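Local coordinates for protein Co-type Nitrile Hydratase beta subunit (Pseudomonas putida, PDB 3QYH) that probably forms, with its partner subunit, a cobalt-type nitrile hydratase that converts nitriles to amides by adding water, at residues H184-S189 and D214-A219; A127-A132 and V162-V167; P151-G156 and V193-Q198; V137-K142 and V188-V193. All blocks are in the same frame, centred on the assembly; numbering follows the deposited sequence. Where two conformers were deposited one is given.

Contact 1. Residues H184-S189 and D214-A219; sequences HVYTVS and DYLEPA
Leu216 reaches across the inside of an SH3-like barrel and lays a single methyl, CD1, against Tyr186 and Val188. Strands 183-191 and 216-218 are not neighbours in the sheet, since strands 158-168 and 136-139 lie between them, and the CA atoms of Tyr186 and Leu216 remain 9.9 Å apart. Side chains alone therefore bridge the two walls. On the long strand the residues alternate: Tyr186 and Val188 turn inward, while Thr187 between them faces the other way. Aromatic and branched aliphatic groups suit the inner row, and the hydroxyl of Thr187 suits the outward side because Asp210 and His165 are there to bond it.

Tyr186 and Leu216 cross obliquely, and the leucine methyl approaches the ring at a slant, neither over its face nor at its edge. In Leu216, CG stands anti to the carbonyl carbon (chi1 -50°), and the second torsion extends the branch until CD1 comes 4.0 Å from Tyr186 CD1. Tyrosine fits here because its ring offers carbon to the leucine while its hydroxyl leaves the apolar zone to hydrogen-bond Asp213, just ahead of the 214-219 segment. Val161 and Ala129 also pack on the tyrosine, and Val139 touches Leu216 from strand 136-139. The leucine backbone is engaged as well, its carbonyl O accepting a hydrogen bond from Arg130 NH2. A little farther along strand 183-191, Val188 completes the contact more loosely, its CG2 methyl lying 4.3 Å from Leu216 CD1.

Contact 2. Residues A127-A132 and V162-V167; sequences ARARFA and VIDHGV
The carboxylate of Asp164 presents OD2 to the loop, 3.9 Å from the methyl CB of Ala129, while OD1 turns back to its own strand. There the backbone N of Gly166 meets OD1 on the anti side, 35° out of the carboxylate plane and at 2.8 Å, which makes an Asx turn. Phe131 and Arg130 pack on one another: Arg130 CB lies 3.9 Å above the centre of one face of the Phe131 ring, and Phe131 CZ 3.7 Å above the centre of the guanidinium. The ring leads away from strand 158-168 toward Leu216 and Pro218, while the backbone O of Phe131 faces Asp164 across a water.

No direct hydrogen bond joins the two segments. The water donates to Phe131 O at 2.8 Å and to Asp164 OD2 at 2.7 Å. Asp164 extends far enough because its CG is anti to the backbone N (chi1 175°), and small Ala129 leaves room beside it. Gly166 suits a turn with positive phi (94°), where a CB would be pressed against the preceding carbonyl. The same strand holds a classic beta bulge, Val162 and Ile163 both facing Thr187.

OD1 is also hydrogen-bonded to His184 ND1. With an alanine at Asp164, Gly166 N and His184 ND1 would probably lose their common partner, and the water one of its two acceptors. The carboxylate is probably ionised and couples loop to strand chiefly through solvent.

Contact 3. Residues P151-G156 and V193-Q198; sequences PRYTRG and VELWGQ
Leu195 and Trp196, at the end of helix 192-196, both turn their side chains against Tyr153 in the short 3-10 turn between strands 136-139 and 158-168 of the SH3-like domain. Just before them, Glu194 fastens the helix to the barrel through OE2, hydrogen-bonded to Val158 N. Leu195 then brings CD1 to the edge of the tyrosine ring, near its plane and 3.9 Å from Tyr153 CE2. Its backbone takes part too: one water donates to both Leu195 O and Tyr153 O, 2.8 Å from each.

Trp196 comes next and puts the far corner of its six-membered ring, CH2, 3.6 Å from Tyr153 CB. The two ring planes differ by 27° but are slid apart, with centroids 5.6 Å away from each other, and hardly overlap. Gly197 ends the helix, adopting a positive phi while its N still bonds Val193 O.

Both aromatics have polar ends that face another protein chain: Tyr153 OH hydrogen-bonds an acidic side chain there, and Trp196 NE1 bonds its backbone. A phenylalanine in place of Tyr153 would probably leave that acidic group without its hydroxyl partner. Carbon surfaces and one bridging water thus join helix to turn, while the polar tips serve the subunit interface, with a cobalt ion about 12 Å from the tyrosine side chain.

Contact 4. Residues V137-K142 and V188-V193; sequences VRVLNK and VSFTSV
Val139 sets its CG2 methyl against the outer edge of the Phe190 ring, near the ring plane and 3.6 Å from Phe190 CZ. The neighbouring ring atom, Phe190 CE2, is 4.1 Å from the same methyl, so the valine meets one corner of the phenyl group at its rim. The two side chains cross at about a right angle. Phe190 leaves its backbone to one side of the 137-142 segment, but its length brings the end of the ring back toward that segment. A long flat residue suits this place, since its ring carries it across to the short valine.

Strands 136-139 and 183-191 are both part of the SH3-like barrel, yet strand 158-168 separates them in the sheet, so the meeting runs through the barrel interior and involves no backbone hydrogen bonds. Val209 and Leu211 of strand 206-212 add to the same apolar filling, touching Phe190 and Val139 respectively.

Further toward the start of both segments a second pair meets. Val137 and Val188 have CA atoms 8.2 Å apart, and Val137 CG2 approaches Val188 CG1 at 4.0 Å. In Val188 this methyl is anti to the backbone N (chi1 176°), which leaves the other branch for a different neighbour. Beyond Phe190 the strand gives way to helix 192-196, where Thr191 acts as N-cap, its OG1 hydrogen-bonded to Glu194 N.

Overall arrangement
Read from the N terminus, the chain opens contacts 2, 4 and 3 in turn, at 127-132, 137-142 and 151-156. Contact 2 closes first, when strand 158-168 returns past the loop 127-132. Contact 4 closes at 188-193 and contact 3 at 193-198, so these three loops cross one another and none lies within another. Contact 1 opens after contact 2 is shut, on a segment whose last two residues, Val188 and Ser189, also begin the closing segment of contact 4; it crosses contact 3 and closes at the C terminus. Together they tie the loop 127-132, the SH3-like barrel interior, its short helix and the terminal strand. Contacts 2 and 3 sit about 22 Å apart, centre to centre.

Contact 1. Residues H184-S189 and D214-A219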
loop_
_atom_site.group_PDB
_atom_site.type_symbol
_atom_site.label_atom_id
_atom_site.label_comp_id
_atom_site.label_asym_id
_atom_site.label_seq_id
_atom_site.Cartn_x
_atom_site.Cartn_y
_atom_site.Cartn_z
ATOM N N HIS B 184 -8.424 18.220 4.114
ATOM C CA HIS B 184 -9.018 17.020 4.652
ATOM C C HIS B 184 -9.070 15.859 3.662
ATOM O O HIS B 184 -9.218 16.052 2.439
ATOM C CB HIS B 184 -10.416 17.315 5.197
ATOM C CG HIS B 184 -10.402 18.019 6.518
ATOM N ND1 HIS B 184 -10.689 17.380 7.703
ATOM C CD2 HIS B 184 -10.085 19.295 6.840
ATOM C CE1 HIS B 184 -10.589 18.245 8.699
ATOM N NE2 HIS B 184 -10.217 19.410 8.205
ATOM N N VAL B 185 -8.949 14.656 4.214
ATOM C CA VAL B 185 -9.127 13.418 3.463
ATOM C C VAL B 185 -10.283 12.670 4.097
ATOM O O VAL B 185 -10.362 12.557 5.332
ATOM C CB VAL B 185 -7.848 12.548 3.523
ATOM C CG1 VAL B 185 -8.117 11.157 2.963
ATOM C CG2 VAL B 185 -6.706 13.234 2.775
ATOM N N TYR B 186 -11.198 12.177 3.274
ATOM C CA TYR B 186 -12.364 11.462 3.778
ATOM C C TYR B 186 -12.364 10.061 3.198
ATOM O O TYR B 186 -11.946 9.863 2.053
ATOM C CB TYR B 186 -13.659 12.150 3.324
ATOM C CG TYR B 186 -13.735 13.650 3.572
ATOM C CD1 TYR B 186 -13.263 14.564 2.632
ATOM C CD2 TYR B 186 -14.309 14.152 4.743
ATOM C CE1 TYR B 186 -13.337 15.928 2.862
ATOM C CE2 TYR B 186 -14.395 15.513 4.974
ATOM C CZ TYR B 186 -13.916 16.394 4.041
ATOM O OH TYR B 186 -13.987 17.746 4.252
ATOM N N THR B 187 -12.845 9.085 3.955
ATOM C CA THR B 187 -13.286 7.843 3.317
ATOM C C THR B 187 -14.707 8.026 2.790
ATOM O O THR B 187 -15.605 8.451 3.532
ATOM C CB THR B 187 -13.261 6.628 4.255
ATOM O OG1 THR B 187 -11.924 6.404 4.703
ATOM C CG2 THR B 187 -13.736 5.366 3.500
ATOM N N VAL B 188 -14.903 7.719 1.510
ATOM C CA VAL B 188 -16.205 7.873 0.882
ATOM C C VAL B 188 -16.703 6.510 0.461
ATOM O O VAL B 188 -15.956 5.753 -0.147
ATOM C CB VAL B 188 -16.126 8.772 -0.347
ATOM C CG1 VAL B 188 -17.495 8.841 -1.047
ATOM C CG2 VAL B 188 -15.624 10.163 0.030
ATOM N N SER B 189 -17.963 6.195 0.775
ATOM C CA SER B 189 -18.519 4.875 0.487
ATOM C C SER B 189 -19.422 4.936 -0.762
ATOM O O SER B 189 -20.296 5.788 -0.867
ATOM C CB SER B 189 -19.308 4.351 1.696
ATOM O OG SER B 189 -19.915 3.116 1.428
ATOM N N ASP B 214 -10.923 18.686 -2.017
ATOM C CA ASP B 214 -11.199 19.332 -3.298
ATOM C C ASP B 214 -11.328 18.378 -4.492
ATOM O O ASP B 214 -11.400 18.833 -5.624
ATOM C CB ASP B 214 -10.240 20.502 -3.592
ATOM C CG ASP B 214 -8.821 20.054 -3.883
ATOM O OD1 ASP B 214 -8.559 18.832 -3.959
ATOM O OD2 ASP B 214 -7.953 20.935 -4.032
ATOM N N TYR B 215 -11.368 17.068 -4.235
ATOM C CA TYR B 215 -11.723 16.090 -5.267
ATOM C C TYR B 215 -13.244 16.018 -5.361
ATOM O O TYR B 215 -13.791 15.378 -6.264
ATOM C CB TYR B 215 -11.241 14.689 -4.884
ATOM C CG TYR B 215 -9.762 14.385 -5.035
ATOM C CD1 TYR B 215 -8.839 15.365 -5.400
ATOM C CD2 TYR B 215 -9.293 13.097 -4.779
ATOM C CE1 TYR B 215 -7.468 15.044 -5.533
ATOM C CE2 TYR B 215 -7.947 12.771 -4.892
ATOM C CZ TYR B 215 -7.039 13.734 -5.269
ATOM O OH TYR B 215 -5.703 13.351 -5.354
ATOM N N LEU B 216 -13.928 16.654 -4.413
ATOM C CA LEU B 216 -15.363 16.422 -4.221
ATOM C C LEU B 216 -16.216 17.677 -4.376
ATOM O O LEU B 216 -15.709 18.798 -4.284
ATOM C CB LEU B 216 -15.622 15.819 -2.837
ATOM C CG LEU B 216 -14.791 14.602 -2.440
ATOM C CD1 LEU B 216 -15.014 14.260 -0.978
ATOM C CD2 LEU B 216 -15.115 13.401 -3.336
ATOM N N GLU B 217 -17.519 17.469 -4.598
ATOM C CA GLU B 217 -18.517 18.538 -4.524
ATOM C C GLU B 217 -19.753 17.932 -3.892
ATOM O O GLU B 217 -19.917 16.716 -3.932
ATOM C CB GLU B 217 -18.879 19.058 -5.915
ATOM C CG GLU B 217 -19.705 18.086 -6.732
ATOM C CD GLU B 217 -20.037 18.613 -8.136
ATOM O OE1 GLU B 217 -19.798 19.809 -8.425
ATOM O OE2 GLU B 217 -20.537 17.816 -8.951
ATOM N N PRO B 218 -20.630 18.780 -3.310
ATOM C CA PRO B 218 -21.893 18.297 -2.742
ATOM C C PRO B 218 -22.690 17.586 -3.813
ATOM O O PRO B 218 -22.699 18.043 -4.962
ATOM C CB PRO B 218 -22.604 19.582 -2.313
ATOM C CG PRO B 218 -21.526 20.583 -2.125
ATOM C CD PRO B 218 -20.451 20.231 -3.126
ATOM N N ALA B 219 -23.320 16.469 -3.476
ATOM C CA ALA B 219 -24.057 15.719 -4.479
ATOM C C ALA B 219 -25.328 16.468 -4.897
ATOM O O ALA B 219 -25.909 17.212 -4.100
ATOM C CB ALA B 219 -24.397 14.334 -3.986
ATOM O OXT ALA B 219 -25.802 16.345 -6.037
#

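Contact 2. Residues A127-A132 and V162-V167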
loop_
_atom_site.group_PDB
_atom_site.type_symbol
_atom_site.label_atom_id
_atom_site.label_comp_id
_atom_site.label_asym_id
_atom_site.label_seq_id
_atom_site.Cartn_x
_atom_site.Cartn_y
_atom_site.Cartn_z
ATOM N N ALA B 127 -6.760 23.464 4.715
ATOM C CA ALA B 127 -8.090 23.926 4.344
ATOM C C ALA B 127 -9.153 23.333 5.268
ATOM O O ALA B 127 -9.043 22.192 5.718
ATOM C CB ALA B 127 -8.382 23.593 2.881
ATOM N N ARG B 128 -10.178 24.119 5.564
ATOM C CA ARG B 128 -11.275 23.661 6.407
ATOM C C ARG B 128 -12.057 22.538 5.722
ATOM O O ARG B 128 -12.170 22.496 4.503
ATOM C CB ARG B 128 -12.225 24.834 6.720
ATOM C CG ARG B 128 -12.804 25.466 5.433
ATOM C CD ARG B 128 -14.011 26.453 5.541
ATOM N NE ARG B 128 -15.195 25.775 5.952
ATOM C CZ ARG B 128 -16.334 25.393 5.390
ATOM N NH1 ARG B 128 -17.061 24.715 6.244
ATOM N NH2 ARG B 128 -16.801 25.635 4.165
ATOM N N ALA B 129 -12.613 21.633 6.514
ATOM C CA ALA B 129 -13.423 20.556 5.971
ATOM C C ALA B 129 -14.749 21.122 5.470
ATOM O O ALA B 129 -15.439 21.825 6.206
ATOM C CB ALA B 129 -13.667 19.498 7.034
ATOM N N ARG B 130 -15.094 20.833 4.215
ATOM C CA ARG B 130 -16.390 21.239 3.672
ATOM C C ARG B 130 -17.458 20.193 3.934
ATOM O O ARG B 130 -18.640 20.485 3.825
ATOM C CB ARG B 130 -16.296 21.469 2.161
ATOM C CG ARG B 130 -15.519 22.689 1.757
ATOM C CD ARG B 130 -15.658 22.874 0.240
ATOM N NE ARG B 130 -14.993 21.796 -0.486
ATOM C CZ ARG B 130 -15.269 21.434 -1.737
ATOM N NH1 ARG B 130 -16.238 22.038 -2.424
ATOM N NH2 ARG B 130 -14.581 20.449 -2.299
ATOM N N PHE B 131 -17.055 18.967 4.258
ATOM C CA PHE B 131 -18.013 17.879 4.392
ATOM C C PHE B 131 -18.019 17.223 5.784
ATOM O O PHE B 131 -17.019 17.202 6.493
ATOM C CB PHE B 131 -17.777 16.832 3.290
ATOM C CG PHE B 131 -17.642 17.434 1.919
ATOM C CD1 PHE B 131 -18.748 17.920 1.251
ATOM C CD2 PHE B 131 -16.402 17.553 1.322
ATOM C CE1 PHE B 131 -18.616 18.508 0.002
ATOM C CE2 PHE B 131 -16.272 18.135 0.063
ATOM C CZ PHE B 131 -17.387 18.610 -0.589
ATOM N N ALA B 132 -19.159 16.663 6.149
ATOM C CA ALA B 132 -19.295 15.976 7.417
ATOM C C ALA B 132 -19.672 14.548 7.112
ATOM O O ALA B 132 -20.225 14.270 6.043
ATOM C CB ALA B 132 -20.379 16.638 8.248
ATOM N N VAL B 162 -18.039 8.726 5.026
ATOM C CA VAL B 162 -18.217 7.881 6.212
ATOM C C VAL B 162 -17.136 8.116 7.287
ATOM O O VAL B 162 -17.341 7.773 8.453
ATOM C CB VAL B 162 -18.296 6.377 5.873
ATOM C CG1 VAL B 162 -19.600 6.053 5.141
ATOM C CG2 VAL B 162 -17.077 5.915 5.039
ATOM N N ILE B 163 -16.006 8.701 6.898
ATOM C CA ILE B 163 -14.972 9.090 7.860
ATOM C C ILE B 163 -14.294 10.367 7.412
ATOM O O ILE B 163 -13.937 10.506 6.236
ATOM C CB ILE B 163 -13.837 8.032 7.984
ATOM C CG1 ILE B 163 -14.387 6.641 8.257
ATOM C CG2 ILE B 163 -12.810 8.460 9.051
ATOM C CD1 ILE B 163 -13.327 5.542 8.226
ATOM N N ASP B 164 -14.081 11.291 8.343
ATOM C CA ASP B 164 -13.192 12.420 8.081
ATOM C C ASP B 164 -11.890 12.118 8.824
ATOM O O ASP B 164 -11.878 12.077 10.047
ATOM C CB ASP B 164 -13.824 13.727 8.586
ATOM C CG ASP B 164 -12.907 14.919 8.468
ATOM O OD1 ASP B 164 -11.715 14.763 8.101
ATOM O OD2 ASP B 164 -13.393 16.039 8.741
ATOM N N HIS B 165 -10.799 11.896 8.097
ATOM C CA HIS B 165 -9.529 11.514 8.725
ATOM C C HIS B 165 -8.699 12.686 9.223
ATOM O O HIS B 165 -7.650 12.489 9.844
ATOM C CB HIS B 165 -8.691 10.664 7.759
ATOM C CG HIS B 165 -9.319 9.355 7.424
ATOM N ND1 HIS B 165 -9.274 8.268 8.276
ATOM C CD2 HIS B 165 -10.016 8.950 6.334
ATOM C CE1 HIS B 165 -9.920 7.255 7.729
ATOM N NE2 HIS B 165 -10.377 7.642 6.548
ATOM N N GLY B 166 -9.141 13.909 8.949
ATOM C CA GLY B 166 -8.350 15.079 9.288
ATOM C C GLY B 166 -7.492 15.533 8.125
ATOM O O GLY B 166 -7.721 15.137 6.977
ATOM N N VAL B 167 -6.487 16.337 8.420
ATOM C CA VAL B 167 -5.737 17.058 7.412
ATOM C C VAL B 167 -4.475 16.327 6.957
ATOM O O VAL B 167 -3.696 15.861 7.780
ATOM C CB VAL B 167 -5.348 18.462 7.930
ATOM C CG1 VAL B 167 -4.434 19.177 6.934
ATOM C CG2 VAL B 167 -6.599 19.288 8.197
HETATM O O HOH W 1 -16.047 16.378 8.965
#

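Contact 3. Residues P151-G156 and V193-Q198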
loop_
_atom_site.group_PDB
_atom_site.type_symbol
_atom_site.label_atom_id
_atom_site.label_comp_id
_atom_site.label_asym_id
_atom_site.label_seq_id
_atom_site.Cartn_x
_atom_site.Cartn_y
_atom_site.Cartn_z
ATOM N N PRO B 151 -9.179 7.586 -8.328
ATOM C CA PRO B 151 -9.151 6.587 -9.401
ATOM C C PRO B 151 -10.194 6.907 -10.466
ATOM O O PRO B 151 -11.247 7.480 -10.159
ATOM C CB PRO B 151 -9.514 5.284 -8.697
ATOM C CG PRO B 151 -9.142 5.520 -7.214
ATOM C CD PRO B 151 -9.483 6.998 -7.008
ATOM N N ARG B 152 -9.897 6.535 -11.706
ATOM C CA ARG B 152 -10.818 6.783 -12.804
ATOM C C ARG B 152 -12.194 6.211 -12.499
ATOM O O ARG B 152 -13.203 6.840 -12.808
ATOM C CB ARG B 152 -10.283 6.166 -14.092
ATOM C CG ARG B 152 -10.261 7.144 -15.238
ATOM C CD ARG B 152 -9.488 6.644 -16.476
ATOM N NE ARG B 152 -10.120 7.173 -17.686
ATOM C CZ ARG B 152 -9.796 6.828 -18.935
ATOM N NH1 ARG B 152 -10.443 7.370 -19.970
ATOM N NH2 ARG B 152 -8.832 5.944 -19.153
ATOM N N TYR B 153 -12.241 5.029 -11.875
ATOM C CA TYR B 153 -13.525 4.361 -11.635
ATOM C C TYR B 153 -14.470 5.117 -10.685
ATOM O O TYR B 153 -15.655 4.791 -10.607
ATOM C CB TYR B 153 -13.336 2.893 -11.186
ATOM C CG TYR B 153 -12.880 2.702 -9.741
ATOM C CD1 TYR B 153 -11.525 2.498 -9.435
ATOM C CD2 TYR B 153 -13.801 2.713 -8.689
ATOM C CE1 TYR B 153 -11.098 2.328 -8.100
ATOM C CE2 TYR B 153 -13.392 2.525 -7.369
ATOM C CZ TYR B 153 -12.044 2.341 -7.078
ATOM O OH TYR B 153 -11.660 2.161 -5.762
ATOM N N THR B 154 -13.951 6.114 -9.970
ATOM C CA THR B 154 -14.775 6.891 -9.040
ATOM C C THR B 154 -15.297 8.208 -9.635
ATOM O O THR B 154 -16.205 8.830 -9.077
ATOM C CB THR B 154 -14.003 7.259 -7.732
ATOM O OG1 THR B 154 -12.972 8.194 -8.030
ATOM C CG2 THR B 154 -13.411 6.022 -7.038
ATOM N N ARG B 155 -14.724 8.638 -10.754
ATOM C CA ARG B 155 -14.997 9.990 -11.237
ATOM C C ARG B 155 -16.452 10.178 -11.714
ATOM O O ARG B 155 -16.989 9.361 -12.446
ATOM C CB ARG B 155 -13.966 10.406 -12.299
ATOM C CG ARG B 155 -12.567 10.440 -11.710
ATOM C CD ARG B 155 -11.505 10.857 -12.699
ATOM N NE ARG B 155 -10.197 10.369 -12.260
ATOM C CZ ARG B 155 -9.139 10.267 -13.064
ATOM N NH1 ARG B 155 -9.236 10.639 -14.340
ATOM N NH2 ARG B 155 -7.988 9.797 -12.608
ATOM N N GLY B 156 -17.080 11.250 -11.259
ATOM C CA GLY B 156 -18.478 11.483 -11.567
ATOM C C GLY B 156 -19.449 10.687 -10.717
ATOM O O GLY B 156 -20.667 10.830 -10.872
ATOM N N VAL B 193 -23.656 -0.794 -7.191
ATOM C CA VAL B 193 -24.476 -0.401 -8.337
ATOM C C VAL B 193 -24.062 0.956 -8.867
ATOM O O VAL B 193 -24.000 1.168 -10.070
ATOM C CB VAL B 193 -25.988 -0.414 -8.003
ATOM C CG1 VAL B 193 -26.809 0.106 -9.180
ATOM C CG2 VAL B 193 -26.431 -1.825 -7.668
ATOM N N GLU B 194 -23.771 1.886 -7.977
ATOM C CA GLU B 194 -23.322 3.203 -8.416
ATOM C C GLU B 194 -22.036 3.103 -9.237
ATOM O O GLU B 194 -21.887 3.771 -10.265
ATOM C CB GLU B 194 -23.090 4.131 -7.225
ATOM C CG GLU B 194 -22.448 5.469 -7.606
ATOM C CD GLU B 194 -23.437 6.436 -8.292
ATOM O OE1 GLU B 194 -24.651 6.147 -8.339
ATOM O OE2 GLU B 194 -23.005 7.494 -8.778
ATOM N N LEU B 195 -21.085 2.291 -8.790
ATOM C CA LEU B 195 -19.819 2.207 -9.529
ATOM C C LEU B 195 -19.926 1.435 -10.848
ATOM O O LEU B 195 -19.384 1.858 -11.841
ATOM C CB LEU B 195 -18.704 1.604 -8.680
ATOM C CG LEU B 195 -18.340 2.321 -7.383
ATOM C CD1 LEU B 195 -17.177 1.575 -6.785
ATOM C CD2 LEU B 195 -17.989 3.780 -7.638
ATOM N N TRP B 196 -20.628 0.309 -10.846
ATOM C CA TRP B 196 -20.536 -0.659 -11.929
ATOM C C TRP B 196 -21.830 -0.906 -12.696
ATOM O O TRP B 196 -21.817 -1.620 -13.686
ATOM C CB TRP B 196 -19.993 -1.999 -11.404
ATOM C CG TRP B 196 -18.787 -1.820 -10.514
ATOM C CD1 TRP B 196 -18.689 -2.140 -9.176
ATOM C CD2 TRP B 196 -17.518 -1.266 -10.889
ATOM N NE1 TRP B 196 -17.430 -1.821 -8.711
ATOM C CE2 TRP B 196 -16.699 -1.274 -9.735
ATOM C CE3 TRP B 196 -16.991 -0.762 -12.086
ATOM C CZ2 TRP B 196 -15.377 -0.800 -9.750
ATOM C CZ3 TRP B 196 -15.675 -0.292 -12.094
ATOM C CH2 TRP B 196 -14.889 -0.312 -10.937
ATOM N N GLY B 197 -22.932 -0.314 -12.245
ATOM C CA GLY B 197 -24.215 -0.465 -12.915
ATOM C C GLY B 197 -25.036 -1.649 -12.421
ATOM O O GLY B 197 -24.556 -2.481 -11.656
ATOM N N GLN B 198 -26.276 -1.739 -12.885
ATOM C CA GLN B 198 -27.221 -2.750 -12.405
ATOM C C GLN B 198 -26.736 -4.185 -12.601
ATOM O O GLN B 198 -26.850 -5.026 -11.704
ATOM C CB GLN B 198 -28.573 -2.574 -13.100
HETATM O O HOH W 2 -17.034 3.223 -12.438
#

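Contact 4. Residues V137-K142 and V188-V193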
loop_
_atom_site.group_PDB
_atom_site.type_symbol
_atom_site.label_atom_id
_atom_site.label_comp_id
_atom_site.label_asym_id
_atom_site.label_seq_id
_atom_site.Cartn_x
_atom_site.Cartn_y
_atom_site.Cartn_z
ATOM N N VAL B 137 -21.696 13.084 -1.535
ATOM C CA VAL B 137 -20.762 13.844 -2.346
ATOM C C VAL B 137 -20.605 13.207 -3.719
ATOM O O VAL B 137 -20.829 12.014 -3.885
ATOM C CB VAL B 137 -19.361 13.947 -1.685
ATOM C CG1 VAL B 137 -19.408 14.811 -0.400
ATOM C CG2 VAL B 137 -18.811 12.565 -1.384
ATOM N N ARG B 138 -20.241 14.018 -4.709
ATOM C CA ARG B 138 -19.898 13.489 -6.020
ATOM C C ARG B 138 -18.429 13.776 -6.304
ATOM O O ARG B 138 -17.930 14.861 -6.017
ATOM C CB ARG B 138 -20.788 14.096 -7.118
ATOM C CG ARG B 138 -20.660 13.391 -8.473
ATOM C CD ARG B 138 -21.431 14.118 -9.580
ATOM N NE ARG B 138 -22.860 14.210 -9.291
ATOM C CZ ARG B 138 -23.751 13.280 -9.612
ATOM N NH1 ARG B 138 -23.365 12.171 -10.229
ATOM N NH2 ARG B 138 -25.030 13.457 -9.307
ATOM N N VAL B 139 -17.736 12.792 -6.855
ATOM C CA VAL B 139 -16.334 12.955 -7.219
ATOM C C VAL B 139 -16.263 13.758 -8.508
ATOM O O VAL B 139 -16.938 13.426 -9.486
ATOM C CB VAL B 139 -15.643 11.597 -7.436
ATOM C CG1 VAL B 139 -14.172 11.795 -7.836
ATOM C CG2 VAL B 139 -15.773 10.746 -6.156
ATOM N N LEU B 140 -15.461 14.812 -8.511
ATOM C CA LEU B 140 -15.342 15.665 -9.682
ATOM C C LEU B 140 -14.750 14.901 -10.865
ATOM O O LEU B 140 -13.864 14.060 -10.709
ATOM C CB LEU B 140 -14.502 16.907 -9.380
ATOM C CG LEU B 140 -15.075 17.855 -8.318
ATOM C CD1 LEU B 140 -14.122 19.003 -8.050
ATOM C CD2 LEU B 140 -16.431 18.385 -8.757
ATOM N N ASN B 141 -15.255 15.190 -12.058
ATOM C CA ASN B 141 -14.664 14.623 -13.253
ATOM C C ASN B 141 -13.447 15.440 -13.634
ATOM O O ASN B 141 -13.567 16.490 -14.264
ATOM C CB ASN B 141 -15.674 14.601 -14.400
ATOM C CG ASN B 141 -15.132 13.894 -15.629
ATOM O OD1 ASN B 141 -14.199 13.097 -15.536
ATOM N ND2 ASN B 141 -15.730 14.163 -16.782
ATOM N N LYS B 142 -12.269 14.970 -13.232
ATOM C CA LYS B 142 -11.038 15.656 -13.601
ATOM C C LYS B 142 -10.127 14.668 -14.278
ATOM O O LYS B 142 -10.198 13.473 -14.028
ATOM C CB LYS B 142 -10.357 16.264 -12.373
ATOM C CG LYS B 142 -11.352 16.896 -11.417
ATOM C CD LYS B 142 -10.717 17.919 -10.524
ATOM C CE LYS B 142 -10.571 19.246 -11.265
ATOM N NZ LYS B 142 -10.095 20.328 -10.353
ATOM N N VAL B 188 -14.903 7.719 1.510
ATOM C CA VAL B 188 -16.205 7.873 0.882
ATOM C C VAL B 188 -16.703 6.510 0.461
ATOM O O VAL B 188 -15.956 5.753 -0.147
ATOM C CB VAL B 188 -16.126 8.772 -0.347
ATOM C CG1 VAL B 188 -17.495 8.841 -1.047
ATOM C CG2 VAL B 188 -15.624 10.163 0.030
ATOM N N SER B 189 -17.963 6.195 0.775
ATOM C CA SER B 189 -18.519 4.875 0.487
ATOM C C SER B 189 -19.422 4.936 -0.762
ATOM O O SER B 189 -20.296 5.788 -0.867
ATOM C CB SER B 189 -19.308 4.351 1.696
ATOM O OG SER B 189 -19.915 3.116 1.428
ATOM N N PHE B 190 -19.190 4.020 -1.696
ATOM C CA PHE B 190 -19.949 3.939 -2.945
ATOM C C PHE B 190 -20.620 2.586 -2.997
ATOM O O PHE B 190 -20.010 1.588 -2.650
ATOM C CB PHE B 190 -19.007 4.036 -4.156
ATOM C CG PHE B 190 -18.253 5.328 -4.245
ATOM C CD1 PHE B 190 -16.982 5.438 -3.704
ATOM C CD2 PHE B 190 -18.792 6.424 -4.903
ATOM C CE1 PHE B 190 -16.263 6.630 -3.787
ATOM C CE2 PHE B 190 -18.090 7.632 -4.979
ATOM C CZ PHE B 190 -16.820 7.730 -4.437
ATOM N N THR B 191 -21.863 2.527 -3.460
ATOM C CA THR B 191 -22.499 1.231 -3.645
ATOM C C THR B 191 -21.958 0.578 -4.896
ATOM O O THR B 191 -21.537 1.253 -5.831
ATOM C CB THR B 191 -24.029 1.338 -3.842
ATOM O OG1 THR B 191 -24.282 2.098 -5.035
ATOM C CG2 THR B 191 -24.684 2.028 -2.651
ATOM N N SER B 192 -22.002 -0.742 -4.918
ATOM C CA SER B 192 -21.586 -1.501 -6.087
ATOM C C SER B 192 -22.363 -1.060 -7.345
ATOM O O SER B 192 -21.803 -0.959 -8.441
ATOM C CB SER B 192 -21.786 -2.990 -5.812
ATOM O OG SER B 192 -21.403 -3.784 -6.917
ATOM N N VAL B 193 -23.656 -0.794 -7.191
ATOM C CA VAL B 193 -24.476 -0.401 -8.337
ATOM C C VAL B 193 -24.062 0.956 -8.867
ATOM O O VAL B 193 -24.000 1.168 -10.070
ATOM C CB VAL B 193 -25.988 -0.414 -8.003
ATOM C CG1 VAL B 193 -26.809 0.106 -9.180
ATOM C CG2 VAL B 193 -26.431 -1.825 -7.668
#